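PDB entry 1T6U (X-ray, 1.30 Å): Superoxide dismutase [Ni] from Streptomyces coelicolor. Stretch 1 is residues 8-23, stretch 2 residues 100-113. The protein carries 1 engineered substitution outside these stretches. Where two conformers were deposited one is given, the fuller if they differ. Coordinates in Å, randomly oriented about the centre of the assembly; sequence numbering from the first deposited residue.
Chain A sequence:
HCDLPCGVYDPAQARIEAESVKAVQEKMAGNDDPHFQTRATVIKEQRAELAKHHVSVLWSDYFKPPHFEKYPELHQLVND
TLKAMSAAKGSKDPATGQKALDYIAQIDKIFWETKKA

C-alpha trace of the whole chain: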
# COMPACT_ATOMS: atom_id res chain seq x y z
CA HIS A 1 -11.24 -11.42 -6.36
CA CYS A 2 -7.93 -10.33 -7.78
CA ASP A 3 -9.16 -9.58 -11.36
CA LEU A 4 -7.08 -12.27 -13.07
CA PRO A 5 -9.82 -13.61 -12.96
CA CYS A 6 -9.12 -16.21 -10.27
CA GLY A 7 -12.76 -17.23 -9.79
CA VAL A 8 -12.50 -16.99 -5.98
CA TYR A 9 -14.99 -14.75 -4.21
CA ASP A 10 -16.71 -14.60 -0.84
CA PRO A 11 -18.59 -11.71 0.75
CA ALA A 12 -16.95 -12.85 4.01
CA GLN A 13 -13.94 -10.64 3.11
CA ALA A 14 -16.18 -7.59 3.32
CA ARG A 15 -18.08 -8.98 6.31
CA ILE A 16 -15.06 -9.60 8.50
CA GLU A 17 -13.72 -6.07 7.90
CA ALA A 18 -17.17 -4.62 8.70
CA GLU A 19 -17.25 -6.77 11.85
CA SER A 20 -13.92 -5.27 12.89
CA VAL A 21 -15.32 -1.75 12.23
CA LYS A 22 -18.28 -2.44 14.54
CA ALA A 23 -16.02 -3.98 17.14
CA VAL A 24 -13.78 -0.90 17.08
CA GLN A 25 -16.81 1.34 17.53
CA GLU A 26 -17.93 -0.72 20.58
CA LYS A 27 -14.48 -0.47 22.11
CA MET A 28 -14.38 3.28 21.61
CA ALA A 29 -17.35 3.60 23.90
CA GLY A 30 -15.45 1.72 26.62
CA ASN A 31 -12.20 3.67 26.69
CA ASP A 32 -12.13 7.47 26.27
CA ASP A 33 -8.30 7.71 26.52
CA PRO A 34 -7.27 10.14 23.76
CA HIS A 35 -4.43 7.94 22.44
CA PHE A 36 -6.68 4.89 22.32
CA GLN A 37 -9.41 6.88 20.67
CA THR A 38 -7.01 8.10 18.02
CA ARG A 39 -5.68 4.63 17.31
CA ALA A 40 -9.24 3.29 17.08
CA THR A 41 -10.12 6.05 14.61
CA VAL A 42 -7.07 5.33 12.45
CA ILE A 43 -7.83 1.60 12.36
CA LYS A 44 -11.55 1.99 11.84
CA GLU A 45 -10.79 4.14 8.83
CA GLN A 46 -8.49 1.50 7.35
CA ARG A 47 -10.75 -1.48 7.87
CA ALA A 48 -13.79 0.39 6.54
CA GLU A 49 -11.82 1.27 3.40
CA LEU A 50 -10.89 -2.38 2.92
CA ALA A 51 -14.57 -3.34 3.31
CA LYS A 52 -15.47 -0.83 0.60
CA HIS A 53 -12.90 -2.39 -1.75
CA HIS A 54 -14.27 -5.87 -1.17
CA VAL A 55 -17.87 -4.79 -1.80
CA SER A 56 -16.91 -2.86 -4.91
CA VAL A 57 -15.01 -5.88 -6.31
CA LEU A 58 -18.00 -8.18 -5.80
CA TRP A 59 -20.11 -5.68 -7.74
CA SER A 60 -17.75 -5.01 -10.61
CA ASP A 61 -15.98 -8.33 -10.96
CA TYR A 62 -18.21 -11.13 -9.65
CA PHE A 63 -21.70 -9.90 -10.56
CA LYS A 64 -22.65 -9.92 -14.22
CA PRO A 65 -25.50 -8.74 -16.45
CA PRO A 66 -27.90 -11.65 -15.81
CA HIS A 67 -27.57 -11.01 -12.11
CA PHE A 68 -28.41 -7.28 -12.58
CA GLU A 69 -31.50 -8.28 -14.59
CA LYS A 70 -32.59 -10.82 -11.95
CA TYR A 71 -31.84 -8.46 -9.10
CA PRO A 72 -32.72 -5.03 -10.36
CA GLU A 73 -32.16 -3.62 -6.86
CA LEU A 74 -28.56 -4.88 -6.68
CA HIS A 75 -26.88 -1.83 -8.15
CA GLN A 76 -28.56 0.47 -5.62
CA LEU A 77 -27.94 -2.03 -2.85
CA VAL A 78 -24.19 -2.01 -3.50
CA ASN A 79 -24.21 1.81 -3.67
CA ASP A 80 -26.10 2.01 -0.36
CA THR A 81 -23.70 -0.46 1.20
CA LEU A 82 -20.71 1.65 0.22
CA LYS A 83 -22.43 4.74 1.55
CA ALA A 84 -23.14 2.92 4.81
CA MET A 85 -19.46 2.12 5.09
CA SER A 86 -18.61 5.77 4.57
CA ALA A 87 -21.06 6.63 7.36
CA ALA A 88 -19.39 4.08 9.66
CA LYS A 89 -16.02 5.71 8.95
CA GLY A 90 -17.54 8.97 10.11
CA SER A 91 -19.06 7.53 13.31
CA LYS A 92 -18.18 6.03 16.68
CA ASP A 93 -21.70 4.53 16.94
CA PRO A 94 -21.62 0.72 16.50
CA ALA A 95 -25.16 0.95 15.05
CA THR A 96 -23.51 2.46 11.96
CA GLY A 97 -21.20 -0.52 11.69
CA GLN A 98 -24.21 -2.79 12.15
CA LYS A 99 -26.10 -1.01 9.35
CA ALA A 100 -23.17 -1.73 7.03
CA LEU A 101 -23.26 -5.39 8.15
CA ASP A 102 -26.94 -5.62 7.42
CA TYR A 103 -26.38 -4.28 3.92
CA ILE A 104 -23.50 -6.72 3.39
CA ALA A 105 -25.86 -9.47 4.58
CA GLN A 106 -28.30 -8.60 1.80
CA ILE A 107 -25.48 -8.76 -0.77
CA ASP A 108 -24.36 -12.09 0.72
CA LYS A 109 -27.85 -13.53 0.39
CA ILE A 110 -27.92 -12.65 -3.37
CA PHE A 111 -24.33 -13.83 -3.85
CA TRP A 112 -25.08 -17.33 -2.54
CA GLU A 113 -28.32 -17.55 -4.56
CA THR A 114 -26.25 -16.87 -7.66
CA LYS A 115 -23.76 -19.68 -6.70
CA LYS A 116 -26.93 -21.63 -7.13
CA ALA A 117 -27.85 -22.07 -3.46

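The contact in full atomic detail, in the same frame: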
# COMPACT_ATOMS: atom_id res chain seq x y z
N VAL A 8 -12.29 -16.87 -7.42
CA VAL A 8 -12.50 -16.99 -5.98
C VAL A 8 -13.13 -15.70 -5.43
O VAL A 8 -12.54 -14.64 -5.52
CB VAL A 8 -11.19 -17.29 -5.23
CG1 VAL A 8 -11.40 -17.39 -3.73
CG2 VAL A 8 -10.61 -18.60 -5.72
N TYR A 9 -14.32 -15.85 -4.88
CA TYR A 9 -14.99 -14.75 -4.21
C TYR A 9 -15.74 -15.21 -2.99
O TYR A 9 -16.26 -16.32 -2.95
CB TYR A 9 -16.06 -14.07 -5.09
CG TYR A 9 -15.54 -13.51 -6.39
CD1 TYR A 9 -15.45 -14.32 -7.50
CD2 TYR A 9 -15.14 -12.20 -6.47
CE1 TYR A 9 -14.97 -13.78 -8.68
CE2 TYR A 9 -14.66 -11.66 -7.63
CZ TYR A 9 -14.58 -12.47 -8.73
OH TYR A 9 -14.11 -11.97 -9.92
N ASP A 10 -15.87 -14.33 -1.99
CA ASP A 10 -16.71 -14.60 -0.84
C ASP A 10 -16.98 -13.27 -0.17
O ASP A 10 -16.02 -12.57 0.20
CB ASP A 10 -16.07 -15.58 0.12
CG ASP A 10 -17.00 -16.14 1.15
OD1 ASP A 10 -17.88 -15.41 1.61
OD2 ASP A 10 -16.89 -17.33 1.53
N PRO A 11 -18.25 -12.90 -0.00
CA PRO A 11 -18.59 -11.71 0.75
C PRO A 11 -18.06 -11.70 2.18
O PRO A 11 -18.03 -10.62 2.78
CB PRO A 11 -20.11 -11.71 0.78
CG PRO A 11 -20.51 -12.52 -0.38
CD PRO A 11 -19.46 -13.58 -0.52
N ALA A 12 -17.61 -12.81 2.73
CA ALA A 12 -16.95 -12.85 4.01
C ALA A 12 -15.77 -11.91 4.12
O ALA A 12 -15.45 -11.44 5.20
CB ALA A 12 -16.37 -14.23 4.23
N GLN A 13 -15.05 -11.58 3.03
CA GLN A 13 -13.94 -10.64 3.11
C GLN A 13 -14.46 -9.28 3.55
O GLN A 13 -13.88 -8.69 4.47
CB GLN A 13 -13.17 -10.53 1.77
CG GLN A 13 -12.60 -11.85 1.26
CD GLN A 13 -11.61 -11.61 0.14
OE1 GLN A 13 -11.98 -11.39 -1.04
NE2 GLN A 13 -10.32 -11.65 0.47
N ALA A 14 -15.54 -8.82 2.91
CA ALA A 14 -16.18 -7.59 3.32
C ALA A 14 -16.76 -7.70 4.72
O ALA A 14 -16.61 -6.79 5.56
CB ALA A 14 -17.30 -7.21 2.35
N ARG A 15 -17.46 -8.81 5.02
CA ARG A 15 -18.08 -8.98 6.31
C ARG A 15 -17.10 -8.90 7.48
O ARG A 15 -17.35 -8.22 8.49
CB ARG A 15 -18.81 -10.35 6.38
CG ARG A 15 -19.62 -10.47 7.69
CD ARG A 15 -20.26 -11.82 7.82
NE ARG A 15 -19.18 -12.77 8.16
CZ ARG A 15 -18.86 -13.81 7.41
NH1 ARG A 15 -19.50 -14.10 6.28
NH2 ARG A 15 -17.85 -14.54 7.88
N ILE A 16 -15.95 -9.59 7.34
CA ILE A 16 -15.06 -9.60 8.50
C ILE A 16 -14.49 -8.22 8.72
O ILE A 16 -14.32 -7.83 9.88
CB ILE A 16 -13.97 -10.67 8.26
CG1 ILE A 16 -14.53 -12.09 8.13
CG2 ILE A 16 -12.88 -10.56 9.31
CD1 ILE A 16 -13.70 -13.13 7.39
N GLU A 17 -14.23 -7.44 7.68
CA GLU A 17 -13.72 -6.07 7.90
C GLU A 17 -14.82 -5.22 8.52
O GLU A 17 -14.51 -4.44 9.43
CB GLU A 17 -13.16 -5.45 6.62
CG GLU A 17 -11.96 -6.17 6.05
CD GLU A 17 -10.78 -6.19 7.00
OE1 GLU A 17 -9.81 -6.88 6.69
OE2 GLU A 17 -10.83 -5.49 8.05
N ALA A 18 -16.08 -5.37 8.08
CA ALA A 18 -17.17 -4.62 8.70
C ALA A 18 -17.38 -5.04 10.14
O ALA A 18 -17.73 -4.22 11.00
CB ALA A 18 -18.38 -4.73 7.79
N GLU A 19 -17.20 -6.32 10.47
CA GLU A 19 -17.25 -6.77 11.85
C GLU A 19 -16.18 -6.07 12.70
O GLU A 19 -16.39 -5.66 13.83
CB GLU A 19 -17.09 -8.31 11.86
CG GLU A 19 -18.30 -9.09 11.39
CD GLU A 19 -18.07 -10.58 11.30
OE1 GLU A 19 -19.01 -11.30 10.88
OE2 GLU A 19 -16.96 -11.06 11.61
N SER A 20 -14.96 -5.95 12.14
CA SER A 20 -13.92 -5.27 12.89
C SER A 20 -14.29 -3.78 13.06
O SER A 20 -14.08 -3.24 14.14
CB SER A 20 -12.52 -5.60 12.32
OG SER A 20 -12.34 -4.73 11.28
N VAL A 21 -14.88 -3.12 12.05
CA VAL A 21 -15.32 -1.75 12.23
C VAL A 21 -16.29 -1.65 13.43
O VAL A 21 -16.14 -0.78 14.30
CB VAL A 21 -15.94 -1.24 10.94
CG1 VAL A 21 -16.66 0.09 11.10
CG2 VAL A 21 -14.88 -1.01 9.86
N LYS A 22 -17.32 -2.50 13.46
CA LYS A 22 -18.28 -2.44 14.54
C LYS A 22 -17.65 -2.69 15.90
O LYS A 22 -17.95 -2.04 16.90
CB LYS A 22 -19.39 -3.47 14.33
CG LYS A 22 -20.49 -3.34 15.37
CD LYS A 22 -21.62 -4.36 15.20
CE LYS A 22 -22.58 -4.15 16.36
NZ LYS A 22 -23.55 -5.25 16.60
N ALA A 23 -16.74 -3.66 15.91
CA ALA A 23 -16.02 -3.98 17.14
C ALA A 23 -15.19 -2.79 17.63
O ALA A 23 -15.18 -2.50 18.84
CB ALA A 23 -15.13 -5.19 16.97
N ALA A 100 -23.98 -1.16 8.10
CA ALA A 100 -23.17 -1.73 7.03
C ALA A 100 -23.19 -3.25 6.99
O ALA A 100 -23.26 -3.83 5.89
CB ALA A 100 -21.75 -1.16 7.19
N LEU A 101 -23.14 -3.92 8.12
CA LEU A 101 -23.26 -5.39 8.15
C LEU A 101 -24.58 -5.88 7.61
O LEU A 101 -24.64 -6.92 6.91
CB LEU A 101 -23.06 -5.91 9.59
CG LEU A 101 -21.58 -5.91 10.03
CD1 LEU A 101 -21.51 -6.00 11.55
CD2 LEU A 101 -20.79 -7.03 9.36
N ASP A 102 -25.65 -5.14 7.91
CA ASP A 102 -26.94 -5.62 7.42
C ASP A 102 -27.03 -5.47 5.91
O ASP A 102 -27.61 -6.35 5.28
CB ASP A 102 -28.03 -4.82 8.08
CG ASP A 102 -28.20 -5.00 9.57
OD1 ASP A 102 -28.85 -4.13 10.21
OD2 ASP A 102 -27.73 -6.00 10.11
N TYR A 103 -26.45 -4.39 5.37
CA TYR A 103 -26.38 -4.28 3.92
C TYR A 103 -25.48 -5.36 3.33
O TYR A 103 -25.85 -6.00 2.32
CB TYR A 103 -25.85 -2.93 3.48
CG TYR A 103 -26.84 -1.81 3.48
CD1 TYR A 103 -26.61 -0.65 4.21
CD2 TYR A 103 -27.99 -1.90 2.71
CE1 TYR A 103 -27.49 0.40 4.22
CE2 TYR A 103 -28.88 -0.83 2.73
CZ TYR A 103 -28.64 0.31 3.48
OH TYR A 103 -29.59 1.33 3.43
N ILE A 104 -24.32 -5.62 3.90
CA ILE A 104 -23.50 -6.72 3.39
C ILE A 104 -24.25 -8.04 3.42
O ILE A 104 -24.11 -8.88 2.53
CB ILE A 104 -22.17 -6.80 4.18
CG1 ILE A 104 -21.29 -5.58 3.89
CG2 ILE A 104 -21.44 -8.10 3.89
CD1 ILE A 104 -20.17 -5.32 4.89
N ALA A 105 -25.07 -8.24 4.47
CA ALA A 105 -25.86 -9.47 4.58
C ALA A 105 -26.86 -9.65 3.45
O ALA A 105 -27.09 -10.77 2.96
CB ALA A 105 -26.56 -9.51 5.94
N GLN A 106 -27.45 -8.55 2.99
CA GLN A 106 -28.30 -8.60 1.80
C GLN A 106 -27.49 -8.96 0.54
O GLN A 106 -27.98 -9.76 -0.24
CB GLN A 106 -29.05 -7.29 1.61
CG GLN A 106 -29.92 -6.88 2.77
CD GLN A 106 -30.69 -5.59 2.55
OE1 GLN A 106 -31.16 -5.34 1.43
NE2 GLN A 106 -30.87 -4.73 3.54
N ILE A 107 -26.32 -8.40 0.35
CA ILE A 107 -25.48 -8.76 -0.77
C ILE A 107 -25.09 -10.22 -0.65
O ILE A 107 -25.09 -10.96 -1.66
CB ILE A 107 -24.23 -7.87 -0.93
CG1 ILE A 107 -24.51 -6.39 -1.18
CG2 ILE A 107 -23.34 -8.45 -2.03
CD1 ILE A 107 -23.30 -5.49 -1.11
N ASP A 108 -24.76 -10.70 0.52
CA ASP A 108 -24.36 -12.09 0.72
C ASP A 108 -25.49 -13.03 0.36
O ASP A 108 -25.29 -14.05 -0.28
CB ASP A 108 -23.90 -12.27 2.17
CG ASP A 108 -23.48 -13.68 2.50
OD1 ASP A 108 -22.29 -13.96 2.32
OD2 ASP A 108 -24.40 -14.43 2.90
N LYS A 109 -26.71 -12.67 0.70
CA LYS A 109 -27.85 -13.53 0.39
C LYS A 109 -27.98 -13.71 -1.13
O LYS A 109 -28.16 -14.81 -1.66
CB LYS A 109 -29.12 -12.95 1.00
CG LYS A 109 -30.38 -13.79 0.69
CD LYS A 109 -31.66 -13.11 1.23
CE LYS A 109 -32.94 -13.86 0.87
NZ LYS A 109 -34.22 -13.16 1.28
N ILE A 110 -27.88 -12.63 -1.88
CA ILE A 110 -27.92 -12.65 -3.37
C ILE A 110 -26.74 -13.43 -3.94
O ILE A 110 -26.88 -14.33 -4.78
CB ILE A 110 -28.02 -11.21 -3.88
CG1 ILE A 110 -29.36 -10.55 -3.45
CG2 ILE A 110 -27.81 -11.09 -5.37
CD1 ILE A 110 -29.48 -9.10 -3.85
N PHE A 111 -25.52 -13.10 -3.44
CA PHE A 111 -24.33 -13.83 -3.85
C PHE A 111 -24.56 -15.34 -3.82
O PHE A 111 -24.36 -16.07 -4.80
CB PHE A 111 -23.15 -13.39 -2.98
CG PHE A 111 -21.87 -14.13 -3.33
CD1 PHE A 111 -21.04 -13.69 -4.33
CD2 PHE A 111 -21.51 -15.31 -2.68
CE1 PHE A 111 -19.88 -14.38 -4.65
CE2 PHE A 111 -20.34 -15.99 -2.98
CZ PHE A 111 -19.52 -15.54 -4.00
N TRP A 112 -24.96 -15.85 -2.66
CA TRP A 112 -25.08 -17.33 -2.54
C TRP A 112 -26.23 -17.83 -3.39
O TRP A 112 -26.11 -18.94 -3.90
CB TRP A 112 -25.13 -17.78 -1.07
CG TRP A 112 -23.77 -17.57 -0.45
CD1 TRP A 112 -23.41 -16.60 0.48
CD2 TRP A 112 -22.61 -18.33 -0.74
NE1 TRP A 112 -22.09 -16.74 0.76
CE2 TRP A 112 -21.57 -17.79 0.04
CE3 TRP A 112 -22.33 -19.41 -1.58
CZ2 TRP A 112 -20.27 -18.30 0.01
CZ3 TRP A 112 -21.05 -19.91 -1.60
CH2 TRP A 112 -20.03 -19.36 -0.81
N GLU A 113 -27.29 -17.08 -3.59
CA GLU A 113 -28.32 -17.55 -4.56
C GLU A 113 -27.71 -17.74 -5.95
O GLU A 113 -27.91 -18.71 -6.68
CB GLU A 113 -29.49 -16.57 -4.63
CG GLU A 113 -30.33 -16.63 -3.38
CD GLU A 113 -31.52 -15.69 -3.32
OE1 GLU A 113 -31.80 -14.98 -4.30
OE2 GLU A 113 -32.20 -15.66 -2.27
O HOH W 1 -19.87 -16.07 3.16
O HOH W 2 -20.83 -12.58 4.62

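Helix 12-23 packs against helix 100-113 in a nearly antiparallel arrangement. The angle between their directions is 168°, and the axes approach to 9.7 Å. No direct hydrogen bond joins the two stretches. The contact is made by apolar packing, with two waters bridging at one end.

The Pro-11 CA-to-CB bond points toward helix 100-113. Pro-11 CD lies over one face of the Phe-111 ring, 3.6 Å from the ring centroid and 19° off the normal, a CH-pi contact. Phe-111 has chi1 t and chi2 87°, which carries the ring toward Tyr-9 and Pro-11. There Tyr-9 CB also approaches Phe-111 CE1, at 3.9 Å. The Tyr-9 side chain starts toward the helix, but its m rotamer leads the phenol away.

Asp-10 has chi1 t. This places Asp-10 OD1 2.8 Å from Ala-12 N, which donates a well-aligned capping bond. Asp-10 OD1 also accepts from water 1 at 2.6 Å. Asp-10 OD2 lies near the plane of the Trp-112 ring, at its edge, 3.8 Å from Trp-112 CZ2. Trp-112 has chi1 m, and its ring end comes nearer to stretch 1. Trp-112 NE1 donates weakly to water 1 at 3.3 Å and weakly to Asp-108 OD1 at 3.2 Å.

Asp-108 has chi1 t, and its carboxylate swings nearer to stretch 1. Asp-108 OD1 is 3.5 Å from Pro-11 CB. Asp-108 OD1 also accepts a weak bond from water 2 at 3.1 Å. Water 2 in turn accepts from Arg-15 NH1 at 2.6 Å, so it links the two helices.

Arg-15 is extended at chi1 and chi2, both t, then turns at chi3, p. Arg-15 NE donates weakly to Glu-19 OE1 at 3.1 Å, as part of a salt bridge one turn along the helix.

Further along, small residues on stretch 1 meet branched ones on stretch 2. Ile-104, with chi1 m and chi2 t, brings its CD1 to 3.5 Å from Ala-18 CB and 4.3 Å from Ala-14 CB. The alanines have no side chain beyond CB, so the isoleucine tip packs close to the helix backbone; Ile-104 CD1 is 3.9 Å from Ala-14 O.

Leu-101 is a knob in a hole formed by Arg-15, Ala-18, Glu-19 and Lys-22. Its CA-to-CB bond points sideways, but the m, t rotamer brings its end nearer. Leu-101 CD2 reaches Ala-18 CB at 3.7 Å and Glu-19 CG at 3.8 Å. Leu-101 CD1 meets the all-t Lys-22 chain at Lys-22 CD, 4.0 Å away.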